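Local coordinates for protein-glutamate methylesterase/protein-glutamine glutaminase (Thermotoga maritima, PDB 3SFT) that probably removes methyl groups from methylglutamate residues of chemoreceptors and deamidates specific receptor glutamines, as part of the chemotaxis signalling system, at residues 8-19 and 33-42; 111-121 and 138-149. All blocks are in the same frame, centred on the assembly; numbering follows the deposited sequence.

Both contacts lie in the C-terminal methylesterase domain of CheB, a modified doubly wound fold built round a parallel sheet, and their centres are about 13 Å apart. Along the chain they come in series: interaction 1 pairs strands 9-14 and 37-41 near the middle of the sheet, and interaction 2 follows with two helices, 112-123 and 140-148. Helix 112-123 lies against the sheet face that carries Val11 and Val40, so the two contacts share a hydrophobic layer. They also meet at the predicted catalytic triad: interaction 1 supplies Ser15 and His42 at the C-terminal ends of its strands, interaction 2 supplies Asp138, and His42 NE2 is hydrogen-bonded to Asp138 OD2.

Interaction 1 of 2, residues 8-19 and 33-42; sequences KIVVIGSSTGGP and FPAPIVVVQH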
loop_
_atom_site.group_PDB
_atom_site.type_symbol
_atom_site.label_atom_id
_atom_site.label_comp_id
_atom_site.label_asym_id
_atom_site.label_seq_id
_atom_site.Cartn_x
_atom_site.Cartn_y
_atom_site.Cartn_z
ATOM N N LYS A 8 12.555 -5.301 2.970
ATOM C CA LYS A 8 11.613 -4.210 3.130
ATOM C C LYS A 8 10.213 -4.610 2.684
ATOM O O LYS A 8 9.983 -5.745 2.260
ATOM C CB LYS A 8 12.092 -3.005 2.318
ATOM C CG LYS A 8 13.516 -2.597 2.646
ATOM C CD LYS A 8 13.897 -1.280 2.008
ATOM C CE LYS A 8 15.313 -0.889 2.407
ATOM N NZ LYS A 8 15.672 0.484 1.955
ATOM N N ILE A 9 9.275 -3.678 2.822
ATOM C CA ILE A 9 7.896 -3.890 2.406
ATOM C C ILE A 9 7.323 -2.569 1.901
ATOM O O ILE A 9 7.695 -1.491 2.371
ATOM C CB ILE A 9 7.009 -4.430 3.558
ATOM C CG1 ILE A 9 5.679 -4.941 2.994
ATOM C CG2 ILE A 9 6.779 -3.349 4.620
ATOM C CD1 ILE A 9 4.752 -5.516 4.039
ATOM N N VAL A 10 6.463 -2.659 0.899
ATOM C CA VAL A 10 5.826 -1.484 0.340
ATOM C C VAL A 10 4.324 -1.614 0.570
ATOM O O VAL A 10 3.712 -2.609 0.197
ATOM C CB VAL A 10 6.113 -1.344 -1.171
ATOM C CG1 VAL A 10 5.447 -0.084 -1.719
ATOM C CG2 VAL A 10 7.617 -1.302 -1.420
ATOM N N VAL A 11 3.753 -0.637 1.259
ATOM C CA VAL A 11 2.328 -0.628 1.531
ATOM C C VAL A 11 1.772 0.604 0.827
ATOM O O VAL A 11 2.206 1.728 1.086
ATOM C CB VAL A 11 2.039 -0.560 3.044
ATOM C CG1 VAL A 11 0.539 -0.512 3.293
ATOM C CG2 VAL A 11 2.657 -1.764 3.753
ATOM N N ILE A 12 0.848 0.366 -0.097
ATOM C CA ILE A 12 0.228 1.420 -0.886
ATOM C C ILE A 12 -1.227 1.610 -0.506
ATOM O O ILE A 12 -1.975 0.637 -0.378
ATOM C CB ILE A 12 0.263 1.079 -2.395
ATOM C CG1 ILE A 12 1.689 0.725 -2.831
ATOM C CG2 ILE A 12 -0.295 2.244 -3.206
ATOM C CD1 ILE A 12 1.853 0.510 -4.333
ATOM N N GLY A 13 -1.617 2.870 -0.339
ATOM C CA GLY A 13 -2.987 3.208 0.001
ATOM C C GLY A 13 -3.551 4.079 -1.104
ATOM O O GLY A 13 -2.909 5.035 -1.534
ATOM N N SER A 14 -4.756 3.758 -1.559
ATOM C CA SER A 14 -5.382 4.506 -2.639
ATOM C C SER A 14 -6.904 4.463 -2.582
ATOM O O SER A 14 -7.493 3.563 -1.981
ATOM C CB SER A 14 -4.914 3.946 -3.983
ATOM O OG SER A 14 -5.101 2.538 -4.034
ATOM N N SER A 15 -7.534 5.435 -3.235
ATOM C CA SER A 15 -8.979 5.503 -3.287
ATOM C C SER A 15 -9.446 5.973 -4.669
ATOM O O SER A 15 -9.273 5.257 -5.649
ATOM C CB SER A 15 -9.518 6.408 -2.178
ATOM O OG SER A 15 -10.909 6.205 -2.010
ATOM N N THR A 16 -10.033 7.168 -4.748
ATOM C CA THR A 16 -10.530 7.714 -6.010
ATOM C C THR A 16 -9.412 7.816 -7.048
ATOM O O THR A 16 -8.379 8.438 -6.806
ATOM C CB THR A 16 -11.167 9.101 -5.794
ATOM O OG1 THR A 16 -12.103 9.030 -4.712
ATOM C CG2 THR A 16 -11.895 9.552 -7.043
ATOM N N GLY A 17 -9.621 7.187 -8.201
ATOM C CA GLY A 17 -8.608 7.200 -9.246
ATOM C C GLY A 17 -7.437 6.275 -8.938
ATOM O O GLY A 17 -6.443 6.251 -9.678
ATOM N N GLY A 18 -7.566 5.493 -7.864
ATOM C CA GLY A 18 -6.515 4.568 -7.465
ATOM C C GLY A 18 -6.006 3.675 -8.583
ATOM O O GLY A 18 -4.806 3.667 -8.861
ATOM N N PRO A 19 -6.892 2.901 -9.238
ATOM C CA PRO A 19 -6.516 2.002 -10.336
ATOM C C PRO A 19 -5.752 2.689 -11.473
ATOM O O PRO A 19 -4.815 2.116 -12.027
ATOM C CB PRO A 19 -7.865 1.464 -10.797
ATOM C CG PRO A 19 -8.622 1.370 -9.498
ATOM C CD PRO A 19 -8.299 2.690 -8.850
ATOM N N PHE A 33 11.395 -7.915 -8.183
ATOM C CA PHE A 33 11.344 -6.855 -7.173
ATOM C C PHE A 33 11.440 -7.573 -5.823
ATOM O O PHE A 33 10.570 -8.368 -5.475
ATOM C CB PHE A 33 10.030 -6.076 -7.285
ATOM C CG PHE A 33 10.002 -4.812 -6.476
ATOM C CD1 PHE A 33 10.770 -3.717 -6.848
ATOM C CD2 PHE A 33 9.207 -4.718 -5.340
ATOM C CE1 PHE A 33 10.750 -2.545 -6.103
ATOM C CE2 PHE A 33 9.178 -3.550 -4.589
ATOM C CZ PHE A 33 9.952 -2.461 -4.970
ATOM N N PRO A 34 12.513 -7.308 -5.058
ATOM C CA PRO A 34 12.839 -7.883 -3.746
ATOM C C PRO A 34 11.942 -7.629 -2.531
ATOM O O PRO A 34 12.163 -8.224 -1.472
ATOM C CB PRO A 34 14.254 -7.369 -3.503
ATOM C CG PRO A 34 14.201 -6.008 -4.103
ATOM C CD PRO A 34 13.489 -6.261 -5.418
ATOM N N ALA A 35 10.950 -6.756 -2.660
ATOM C CA ALA A 35 10.073 -6.480 -1.529
ATOM C C ALA A 35 8.624 -6.764 -1.857
ATOM O O ALA A 35 8.154 -6.433 -2.941
ATOM C CB ALA A 35 10.225 -5.027 -1.083
ATOM N N PRO A 36 7.902 -7.427 -0.943
ATOM C CA PRO A 36 6.490 -7.710 -1.217
ATOM C C PRO A 36 5.727 -6.383 -1.236
ATOM O O PRO A 36 6.125 -5.428 -0.566
ATOM C CB PRO A 36 6.079 -8.582 -0.033
ATOM C CG PRO A 36 7.019 -8.160 1.059
ATOM C CD PRO A 36 8.322 -8.013 0.340
ATOM N N ILE A 37 4.685 -6.300 -2.054
ATOM C CA ILE A 37 3.889 -5.078 -2.137
ATOM C C ILE A 37 2.457 -5.357 -1.698
ATOM O O ILE A 37 1.864 -6.363 -2.091
ATOM C CB ILE A 37 3.883 -4.499 -3.570
ATOM C CG1 ILE A 37 5.313 -4.190 -4.018
ATOM C CG2 ILE A 37 3.022 -3.240 -3.634
ATOM C CD1 ILE A 37 5.421 -3.695 -5.433
ATOM N N VAL A 38 1.928 -4.489 -0.842
ATOM C CA VAL A 38 0.562 -4.619 -0.345
ATOM C C VAL A 38 -0.229 -3.387 -0.775
ATOM O O VAL A 38 0.209 -2.251 -0.570
ATOM C CB VAL A 38 0.532 -4.733 1.199
ATOM C CG1 VAL A 38 -0.898 -4.877 1.688
ATOM C CG2 VAL A 38 1.375 -5.920 1.659
ATOM N N VAL A 39 -1.378 -3.609 -1.398
ATOM C CA VAL A 39 -2.204 -2.504 -1.855
ATOM C C VAL A 39 -3.569 -2.504 -1.182
ATOM O O VAL A 39 -4.286 -3.498 -1.227
ATOM C CB VAL A 39 -2.418 -2.556 -3.394
ATOM C CG1 VAL A 39 -3.356 -1.438 -3.839
ATOM C CG2 VAL A 39 -1.084 -2.448 -4.119
ATOM N N VAL A 40 -3.904 -1.391 -0.534
ATOM C CA VAL A 40 -5.197 -1.223 0.112
ATOM C C VAL A 40 -5.932 -0.142 -0.681
ATOM O O VAL A 40 -5.657 1.050 -0.543
ATOM C CB VAL A 40 -5.069 -0.779 1.591
ATOM C CG1 VAL A 40 -6.446 -0.614 2.202
ATOM C CG2 VAL A 40 -4.263 -1.800 2.396
ATOM N N GLN A 41 -6.836 -0.583 -1.544
ATOM C CA GLN A 41 -7.630 0.300 -2.386
ATOM C C GLN A 41 -9.064 0.326 -1.870
ATOM O O GLN A 41 -9.690 -0.726 -1.735
ATOM C CB GLN A 41 -7.594 -0.225 -3.835
ATOM C CG GLN A 41 -8.657 0.336 -4.793
ATOM C CD GLN A 41 -8.443 1.791 -5.154
ATOM O OE1 GLN A 41 -7.335 2.207 -5.468
ATOM N NE2 GLN A 41 -9.518 2.563 -5.150
ATOM N N HIS A 42 -9.569 1.523 -1.568
ATOM C CA HIS A 42 -10.947 1.693 -1.090
ATOM C C HIS A 42 -11.883 1.304 -2.226
ATOM O O HIS A 42 -11.757 1.804 -3.343
ATOM C CB HIS A 42 -11.242 3.150 -0.714
ATOM C CG HIS A 42 -10.400 3.680 0.402
ATOM N ND1 HIS A 42 -10.549 4.957 0.899
ATOM C CD2 HIS A 42 -9.396 3.116 1.111
ATOM C CE1 HIS A 42 -9.674 5.156 1.865
ATOM N NE2 HIS A 42 -8.961 4.057 2.014
HETATM O O HOH W 1 13.293 -5.947 0.428
HETATM O O HOH W 2 -12.337 4.650 -4.257
HETATM O O HOH W 3 -11.632 7.522 0.145
#
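Gln41 carries CG anti to its backbone N (chi1 164°) and then bends at chi2 (70°), which turns its amide toward Ser14 and Ser15 at the end of the neighbouring strand, while Ser14 places OG between its own N and carbonyl carbon (chi1 52°) to meet it. Ser14 OG donates to Gln41 OE1 at 2.7 Å, approaching from above the carbonyl plane. On the amide's other end Gln41 NE2 gives a nearly straight bond of 2.8 Å to Ser15 O, which lies in the amide plane. Ser15 O also accepts from Gly18 N, the two donors arriving from opposite faces of its carbonyl plane, so the turn from Ser15 to Gly18 is tied to strand 37-41. A second NE2 bond, to His42 O, fixes the rotation of the amide. Gly18, having no side chain, can bring its CA within 3.2 Å of Gln41 OE1.

These residues end two adjacent parallel strands, 9-14 and 37-41, joined through helix 18-22 in a beta-alpha-beta unit of the doubly wound fold. Backbone bonds alternate between the strands from Val10 N to Pro36 O through to His42 N with Ser14 O; that of Ile12 N to Val38 O is 2.7 Å long. Branched aliphatic residues suit the buried strands: Ile12 and Val39 lie side by side and point the same way, and Ile12 CD1 reaches Ile37 CG2 at 4.0 Å. Near the strand starts Val10 CG2 comes to the edge of the Phe33 ring.

Ser15 and His42, predicted active-site residues, follow directly at the strand ends. Ser15 OG stands 3.2 Å from His42 ND1, and one water is hydrogen-bonded to both atoms, lying in the plane of the imidazole at its edge. The ring's other nitrogen, NE2, is hydrogen-bonded to Asp138.

Interaction 2 of 2, residues 111-121 and 138-149; sequences AVDFTLDKAAE and DGTKGAFKVKFY
Two neighbouring helices of the doubly wound fold run almost parallel here (10° between 112-121 and 140-148), and at their N-terminal ends each side sends a carboxylate to backbone N-H groups of the other, beside the predicted catalytic triad. Asp138, its triad member, reaches across to the start of helix 112-123: Val112 N donates to the syn lone pair of Asp138 OD2 at 2.8 Å, and Asp113 N to OD1 at 3.0 Å. Both oxygens are thus gripped by backbone N-H groups, while OD2 is also hydrogen-bonded to His42 NE2.

Asp113 bonds in the reverse direction, to the start of helix 140-148. With CG beside its backbone N (chi1 -82°), the carboxylate slides past that of Asp138, the two planes 80° apart, and OD1 accepts from Gly139 N and Gly142 N, each at 2.9 Å, from opposite faces of the carboxylate plane. A water links Asp113 OD2 to Lys141 N.

Farther along, Gly142 lets Leu116 settle on its backbone, Leu116 CB lying 3.8 Å from Gly142 CA. Leu116 CD2 then meets Val146 CG2, and the small Ala120 allows the helices to stay close. On the outer side Lys145, folded at chi2, chi3 and chi4, forms a salt bridge with Asp117 OD1, whose partner oxygen pairs with Lys118. Tyr149, just past the end of helix 140-148, has Glu121 CA over one face of its ring, and Tyr149 CD2 touches Ala120 CB at 3.9 Å.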
loop_
_atom_site.group_PDB
_atom_site.type_symbol
_atom_site.label_atom_id
_atom_site.label_comp_id
_atom_site.label_asym_id
_atom_site.label_seq_id
_atom_site.Cartn_x
_atom_site.Cartn_y
_atom_site.Cartn_z
ATOM N N ALA A 111 -8.914 -0.166 5.699
ATOM C CA ALA A 111 -8.349 1.182 5.773
ATOM C C ALA A 111 -6.845 0.966 5.711
ATOM O O ALA A 111 -6.324 0.093 6.407
ATOM C CB ALA A 111 -8.711 1.840 7.093
ATOM N N VAL A 112 -6.143 1.737 4.887
ATOM C CA VAL A 112 -4.696 1.568 4.792
ATOM C C VAL A 112 -3.995 1.877 6.127
ATOM O O VAL A 112 -2.923 1.345 6.393
ATOM C CB VAL A 112 -4.074 2.371 3.609
ATOM C CG1 VAL A 112 -3.907 3.838 3.965
ATOM C CG2 VAL A 112 -2.737 1.749 3.198
ATOM N N ASP A 113 -4.623 2.688 6.985
ATOM C CA ASP A 113 -4.048 3.012 8.301
ATOM C C ASP A 113 -3.808 1.744 9.131
ATOM O O ASP A 113 -2.785 1.617 9.801
ATOM C CB ASP A 113 -4.957 3.963 9.095
ATOM C CG ASP A 113 -4.789 5.423 8.695
ATOM O OD1 ASP A 113 -3.801 5.760 8.006
ATOM O OD2 ASP A 113 -5.651 6.238 9.082
ATOM N N PHE A 114 -4.756 0.812 9.077
ATOM C CA PHE A 114 -4.634 -0.444 9.820
ATOM C C PHE A 114 -3.453 -1.278 9.315
ATOM O O PHE A 114 -2.652 -1.779 10.114
ATOM C CB PHE A 114 -5.930 -1.258 9.716
ATOM C CG PHE A 114 -5.953 -2.481 10.601
ATOM C CD1 PHE A 114 -6.594 -2.446 11.837
ATOM C CD2 PHE A 114 -5.339 -3.666 10.199
ATOM C CE1 PHE A 114 -6.622 -3.574 12.659
ATOM C CE2 PHE A 114 -5.363 -4.795 11.011
ATOM C CZ PHE A 114 -6.005 -4.750 12.243
ATOM N N THR A 115 -3.350 -1.438 7.996
ATOM C CA THR A 115 -2.260 -2.216 7.404
ATOM C C THR A 115 -0.885 -1.600 7.694
ATOM O O THR A 115 0.075 -2.316 8.001
ATOM C CB THR A 115 -2.454 -2.384 5.880
ATOM O OG1 THR A 115 -3.686 -3.075 5.635
ATOM C CG2 THR A 115 -1.313 -3.191 5.267
ATOM N N LEU A 116 -0.797 -0.276 7.592
ATOM C CA LEU A 116 0.451 0.436 7.848
ATOM C C LEU A 116 0.860 0.345 9.310
ATOM O O LEU A 116 2.043 0.245 9.622
ATOM C CB LEU A 116 0.333 1.894 7.411
ATOM C CG LEU A 116 0.415 2.119 5.899
ATOM C CD1 LEU A 116 -0.140 3.478 5.516
ATOM C CD2 LEU A 116 1.854 1.997 5.465
ATOM N N ASP A 117 -0.123 0.381 10.205
ATOM C CA ASP A 117 0.136 0.272 11.635
ATOM C C ASP A 117 0.843 -1.058 11.889
ATOM O O ASP A 117 1.886 -1.107 12.546
ATOM C CB ASP A 117 -1.185 0.324 12.416
ATOM C CG ASP A 117 -1.001 0.078 13.911
ATOM O OD1 ASP A 117 -0.022 0.592 14.495
ATOM O OD2 ASP A 117 -1.848 -0.626 14.507
ATOM N N LYS A 118 0.279 -2.132 11.341
ATOM C CA LYS A 118 0.857 -3.453 11.500
ATOM C C LYS A 118 2.203 -3.586 10.798
ATOM O O LYS A 118 3.168 -4.033 11.412
ATOM C CB LYS A 118 -0.118 -4.532 11.017
ATOM C CG LYS A 118 -1.390 -4.617 11.843
ATOM C CD LYS A 118 -1.057 -4.733 13.328
ATOM C CE LYS A 118 -2.314 -4.775 14.184
ATOM N NZ LYS A 118 -3.158 -3.571 13.986
ATOM N N ALA A 119 2.284 -3.156 9.534
ATOM C CA ALA A 119 3.533 -3.252 8.768
ATOM C C ALA A 119 4.693 -2.500 9.411
ATOM O O ALA A 119 5.792 -3.032 9.528
ATOM C CB ALA A 119 3.331 -2.772 7.337
ATOM N N ALA A 120 4.435 -1.267 9.837
ATOM C CA ALA A 120 5.451 -0.431 10.463
ATOM C C ALA A 120 6.033 -1.055 11.727
ATOM O O ALA A 120 7.243 -1.022 11.945
ATOM C CB ALA A 120 4.877 0.935 10.776
ATOM N N GLU A 121 5.167 -1.625 12.555
ATOM C CA GLU A 121 5.593 -2.250 13.799
ATOM C C GLU A 121 6.510 -3.452 13.549
ATOM O O GLU A 121 7.416 -3.725 14.340
ATOM C CB GLU A 121 4.364 -2.669 14.597
ATOM C CG GLU A 121 4.553 -2.648 16.102
ATOM C CD GLU A 121 3.226 -2.682 16.858
ATOM O OE1 GLU A 121 2.248 -2.050 16.392
ATOM O OE2 GLU A 121 3.163 -3.338 17.922
ATOM N N ASP A 138 -7.227 8.813 4.926
ATOM C CA ASP A 138 -6.693 7.475 5.173
ATOM C C ASP A 138 -5.256 7.466 4.651
ATOM O O ASP A 138 -4.987 7.941 3.549
ATOM C CB ASP A 138 -7.539 6.408 4.465
ATOM C CG ASP A 138 -7.149 4.977 4.851
ATOM O OD1 ASP A 138 -6.637 4.736 5.966
ATOM O OD2 ASP A 138 -7.375 4.074 4.027
ATOM N N GLY A 139 -4.332 6.988 5.477
ATOM C CA GLY A 139 -2.932 6.961 5.089
ATOM C C GLY A 139 -2.105 7.951 5.893
ATOM O O GLY A 139 -0.884 7.799 6.014
ATOM N N THR A 140 -2.767 8.963 6.452
ATOM C CA THR A 140 -2.088 9.982 7.247
ATOM C C THR A 140 -1.584 9.436 8.584
ATOM O O THR A 140 -0.392 9.543 8.894
ATOM C CB THR A 140 -2.994 11.203 7.473
ATOM O OG1 THR A 140 -3.251 11.835 6.213
ATOM C CG2 THR A 140 -2.331 12.200 8.399
ATOM N N LYS A 141 -2.482 8.847 9.372
ATOM C CA LYS A 141 -2.081 8.276 10.654
ATOM C C LYS A 141 -1.115 7.123 10.406
ATOM O O LYS A 141 -0.151 6.943 11.149
ATOM C CB LYS A 141 -3.299 7.819 11.462
ATOM C CG LYS A 141 -4.202 8.980 11.870
ATOM C CD LYS A 141 -5.444 8.520 12.627
ATOM C CE LYS A 141 -5.097 7.962 14.001
ATOM N NZ LYS A 141 -6.319 7.587 14.771
ATOM N N GLY A 142 -1.351 6.371 9.334
ATOM C CA GLY A 142 -0.464 5.275 8.992
ATOM C C GLY A 142 0.921 5.809 8.639
ATOM O O GLY A 142 1.930 5.189 8.967
ATOM N N ALA A 143 0.969 6.974 7.989
ATOM C CA ALA A 143 2.240 7.587 7.608
ATOM C C ALA A 143 2.971 8.032 8.870
ATOM O O ALA A 143 4.199 7.964 8.949
ATOM C CB ALA A 143 2.013 8.770 6.669
ATOM N N PHE A 144 2.202 8.473 9.862
ATOM C CA PHE A 144 2.762 8.892 11.141
ATOM C C PHE A 144 3.530 7.721 11.755
ATOM O O PHE A 144 4.686 7.868 12.158
ATOM C CB PHE A 144 1.647 9.344 12.094
ATOM C CG PHE A 144 2.030 9.264 13.545
ATOM C CD1 PHE A 144 2.946 10.157 14.088
ATOM C CD2 PHE A 144 1.530 8.247 14.351
ATOM C CE1 PHE A 144 3.364 10.035 15.413
ATOM C CE2 PHE A 144 1.943 8.118 15.680
ATOM C CZ PHE A 144 2.864 9.013 16.208
ATOM N N LYS A 145 2.876 6.563 11.822
ATOM C CA LYS A 145 3.486 5.355 12.378
ATOM C C LYS A 145 4.762 4.964 11.638
ATOM O O LYS A 145 5.770 4.638 12.259
ATOM C CB LYS A 145 2.495 4.184 12.350
ATOM C CG LYS A 145 1.816 3.893 13.691
ATOM C CD LYS A 145 0.743 4.926 14.051
ATOM C CE LYS A 145 -0.484 4.841 13.144
ATOM N NZ LYS A 145 -1.440 3.747 13.504
ATOM N N VAL A 146 4.705 5.010 10.308
ATOM C CA VAL A 146 5.845 4.674 9.466
ATOM C C VAL A 146 7.027 5.563 9.813
ATOM O O VAL A 146 8.133 5.068 10.035
ATOM C CB VAL A 146 5.495 4.798 7.958
ATOM C CG1 VAL A 146 6.749 4.649 7.099
ATOM C CG2 VAL A 146 4.481 3.728 7.570
ATOM N N LYS A 147 6.792 6.870 9.889
ATOM C CA LYS A 147 7.860 7.800 10.221
ATOM C C LYS A 147 8.352 7.603 11.654
ATOM O O LYS A 147 9.548 7.691 11.916
ATOM C CB LYS A 147 7.423 9.255 9.999
ATOM C CG LYS A 147 7.131 9.620 8.542
ATOM C CD LYS A 147 8.255 9.197 7.587
ATOM C CE LYS A 147 9.604 9.748 8.020
ATOM N NZ LYS A 147 10.665 9.340 7.062
ATOM N N PHE A 148 7.426 7.324 12.570
ATOM C CA PHE A 148 7.767 7.091 13.977
ATOM C C PHE A 148 8.786 5.946 14.096
ATOM O O PHE A 148 9.647 5.965 14.977
ATOM C CB PHE A 148 6.502 6.765 14.787
ATOM C CG PHE A 148 6.751 6.558 16.261
ATOM C CD1 PHE A 148 6.833 7.646 17.127
ATOM C CD2 PHE A 148 6.909 5.272 16.784
ATOM C CE1 PHE A 148 7.070 7.461 18.494
ATOM C CE2 PHE A 148 7.147 5.073 18.146
ATOM C CZ PHE A 148 7.229 6.170 19.005
ATOM N N TYR A 149 8.701 4.975 13.188
ATOM C CA TYR A 149 9.610 3.833 13.188
ATOM C C TYR A 149 10.794 3.973 12.224
ATOM O O TYR A 149 11.493 2.999 11.945
ATOM C CB TYR A 149 8.844 2.540 12.906
ATOM C CG TYR A 149 8.052 2.047 14.095
ATOM C CD1 TYR A 149 8.700 1.635 15.260
ATOM C CD2 TYR A 149 6.660 2.007 14.065
ATOM C CE1 TYR A 149 7.984 1.194 16.365
ATOM C CE2 TYR A 149 5.931 1.569 15.169
ATOM C CZ TYR A 149 6.602 1.163 16.314
ATOM O OH TYR A 149 5.892 0.727 17.410
HETATM O O HOH W 4 -5.479 8.842 8.751
#